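Local coordinates for uncharacterized protein (Vibrio parahaemolyticus M0605, PDB 3X0T), which is PirA, a jelly-roll protein that probably acts as one component of a plasmid-encoded pore-forming toxin of a marine pathogen, at residues Ile94-Asn99 with Gly104-Tyr109. Residues are numbered along the deposited sequence; the frame is centred on the assembly and turned at random.
Sequences IVVINN and GFCTIY
Asn98 ND2 is gripped by two backbone carbonyls, hydrogen-bonding to Ser102 O and Val17 O, and these bonds hold the amide against the start of strand 104-110. There ND2 lies 3.5 Å from Gly104 CA and 3.1 Å from Gly104 N; the latter is a meeting of two donors, hence packing and not a bond. The side chain reaches across because its CG stands anti to the backbone N (chi1 -178°), while OD1 accepts from Gly100 N, so both ends of the amide are engaged and its flip state is defined. Strands 91-98 and 104-110 belong to different four-stranded antiparallel sheets of the jelly roll, and the short loop that joins them carries the chain from one sheet to the other. Their segment axes come no closer than 8.4 Å and run at 153°, a separation expected of facing sheets rather than of paired neighbours. Further into the sandwich the contact is apolar: Val96 CG2 sits 4.2 Å from Cys106 SG and 4.3 Å from Ile108 CD1, one methyl meeting two side chains of the facing strand. Val26 and Ile43, one from each sheet, touch both Val96 and Ile108 within this buried interior.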
loop_
_atom_site.group_PDB
_atom_site.type_symbol
_atom_site.label_atom_id
_atom_site.label_comp_id
_atom_site.label_asym_id
_atom_site.label_seq_id
_atom_site.Cartn_x
_atom_site.Cartn_y
_atom_site.Cartn_z
ATOM N N ILE A 94 0.994 3.621 -1.861
ATOM C CA ILE A 94 0.064 2.542 -1.617
ATOM C C ILE A 94 -1.096 3.138 -0.852
ATOM O O ILE A 94 -0.877 3.805 0.186
ATOM C CB ILE A 94 0.717 1.350 -0.847
ATOM C CG1 ILE A 94 1.875 0.769 -1.651
ATOM C CG2 ILE A 94 -0.326 0.311 -0.545
ATOM C CD1 ILE A 94 2.681 -0.263 -0.931
ATOM N N VAL A 95 -2.307 2.893 -1.316
ATOM C CA VAL A 95 -3.497 3.350 -0.622
ATOM C C VAL A 95 -4.384 2.144 -0.277
ATOM O O VAL A 95 -4.372 1.142 -0.980
ATOM C CB VAL A 95 -4.308 4.391 -1.441
ATOM C CG1 VAL A 95 -3.541 5.681 -1.595
ATOM C CG2 VAL A 95 -4.776 3.851 -2.758
ATOM N N VAL A 96 -5.156 2.314 0.766
ATOM C CA VAL A 96 -6.214 1.387 1.114
ATOM C C VAL A 96 -7.523 2.158 1.000
ATOM O O VAL A 96 -7.628 3.294 1.501
ATOM C CB VAL A 96 -6.016 0.785 2.549
ATOM C CG1 VAL A 96 -7.105 -0.235 2.823
ATOM C CG2 VAL A 96 -4.649 0.134 2.662
ATOM N N ILE A 97 -8.481 1.565 0.277
ATOM C CA ILE A 97 -9.740 2.220 -0.061
ATOM C C ILE A 97 -10.869 1.348 0.534
ATOM O O ILE A 97 -10.903 0.133 0.410
ATOM C CB ILE A 97 -9.901 2.293 -1.606
ATOM C CG1 ILE A 97 -8.696 3.013 -2.214
ATOM C CG2 ILE A 97 -11.204 3.014 -1.946
ATOM C CD1 ILE A 97 -8.662 2.956 -3.731
ATOM N N ASN A 98 -11.783 2.074 1.198
ATOM C CA ASN A 98 -12.921 1.407 1.845
ATOM C C ASN A 98 -14.183 1.888 1.178
ATOM O O ASN A 98 -14.629 3.005 1.418
ATOM C CB ASN A 98 -12.946 1.739 3.346
ATOM C CG ASN A 98 -14.063 1.038 4.070
ATOM O OD1 ASN A 98 -14.772 0.246 3.480
ATOM N ND2 ASN A 98 -14.168 1.304 5.368
ATOM N N ASN A 99 -14.732 1.055 0.311
ATOM C CA ASN A 99 -15.973 1.399 -0.419
ATOM C C ASN A 99 -17.192 0.874 0.307
ATOM O O ASN A 99 -18.319 1.049 -0.207
ATOM C CB ASN A 99 -15.941 0.770 -1.805
ATOM C CG ASN A 99 -14.788 1.345 -2.612
ATOM O OD1 ASN A 99 -13.873 0.615 -3.086
ATOM N ND2 ASN A 99 -14.809 2.633 -2.757
ATOM N N GLY A 104 -13.180 0.856 8.315
ATOM C CA GLY A 104 -12.096 -0.037 7.854
ATOM C C GLY A 104 -10.926 0.051 8.824
ATOM O O GLY A 104 -10.560 1.085 9.352
ATOM N N PHE A 105 -10.321 -1.131 8.985
ATOM C CA PHE A 105 -9.123 -1.210 9.882
ATOM C C PHE A 105 -8.184 -2.182 9.229
ATOM O O PHE A 105 -8.559 -3.265 8.751
ATOM C CB PHE A 105 -9.492 -1.738 11.298
ATOM C CG PHE A 105 -10.433 -0.831 12.026
ATOM C CD1 PHE A 105 -11.832 -1.003 11.866
ATOM C CD2 PHE A 105 -9.921 0.200 12.823
ATOM C CE1 PHE A 105 -12.713 -0.129 12.573
ATOM C CE2 PHE A 105 -10.864 1.059 13.456
ATOM C CZ PHE A 105 -12.215 0.881 13.318
ATOM N N CYS A 106 -6.879 -1.889 9.248
ATOM C CA CYS A 106 -5.902 -2.840 8.758
ATOM C C CYS A 106 -4.567 -2.560 9.439
ATOM O O CYS A 106 -4.306 -1.521 10.028
ATOM C CB CYS A 106 -5.751 -2.756 7.246
ATOM S SG CYS A 106 -5.125 -1.231 6.573
ATOM N N THR A 107 -3.703 -3.601 9.330
ATOM C CA THR A 107 -2.272 -3.446 9.679
ATOM C C THR A 107 -1.491 -3.716 8.354
ATOM O O THR A 107 -1.774 -4.665 7.616
ATOM C CB THR A 107 -1.880 -4.450 10.767
ATOM O OG1 THR A 107 -2.660 -4.171 11.947
ATOM C CG2 THR A 107 -0.374 -4.311 11.070
ATOM N N ILE A 108 -0.499 -2.844 8.132
ATOM C CA ILE A 108 0.382 -2.987 6.975
ATOM C C ILE A 108 1.774 -3.434 7.548
ATOM O O ILE A 108 2.250 -2.826 8.490
ATOM C CB ILE A 108 0.462 -1.646 6.215
ATOM C CG1 ILE A 108 -0.911 -1.232 5.702
ATOM C CG2 ILE A 108 1.465 -1.813 5.030
ATOM C CD1 ILE A 108 -1.474 -2.060 4.611
ATOM N N TYR A 109 2.352 -4.427 6.855
ATOM C CA TYR A 109 3.684 -4.961 7.191
ATOM C C TYR A 109 4.564 -4.565 5.989
ATOM O O TYR A 109 4.291 -4.952 4.856
ATOM C CB TYR A 109 3.599 -6.457 7.382
ATOM C CG TYR A 109 2.636 -6.779 8.497
ATOM C CD1 TYR A 109 3.075 -6.827 9.789
ATOM C CD2 TYR A 109 1.317 -7.067 8.205
ATOM C CE1 TYR A 109 2.198 -7.106 10.828
ATOM C CE2 TYR A 109 0.395 -7.389 9.254
ATOM C CZ TYR A 109 0.874 -7.401 10.555
ATOM O OH TYR A 109 0.002 -7.718 11.627
#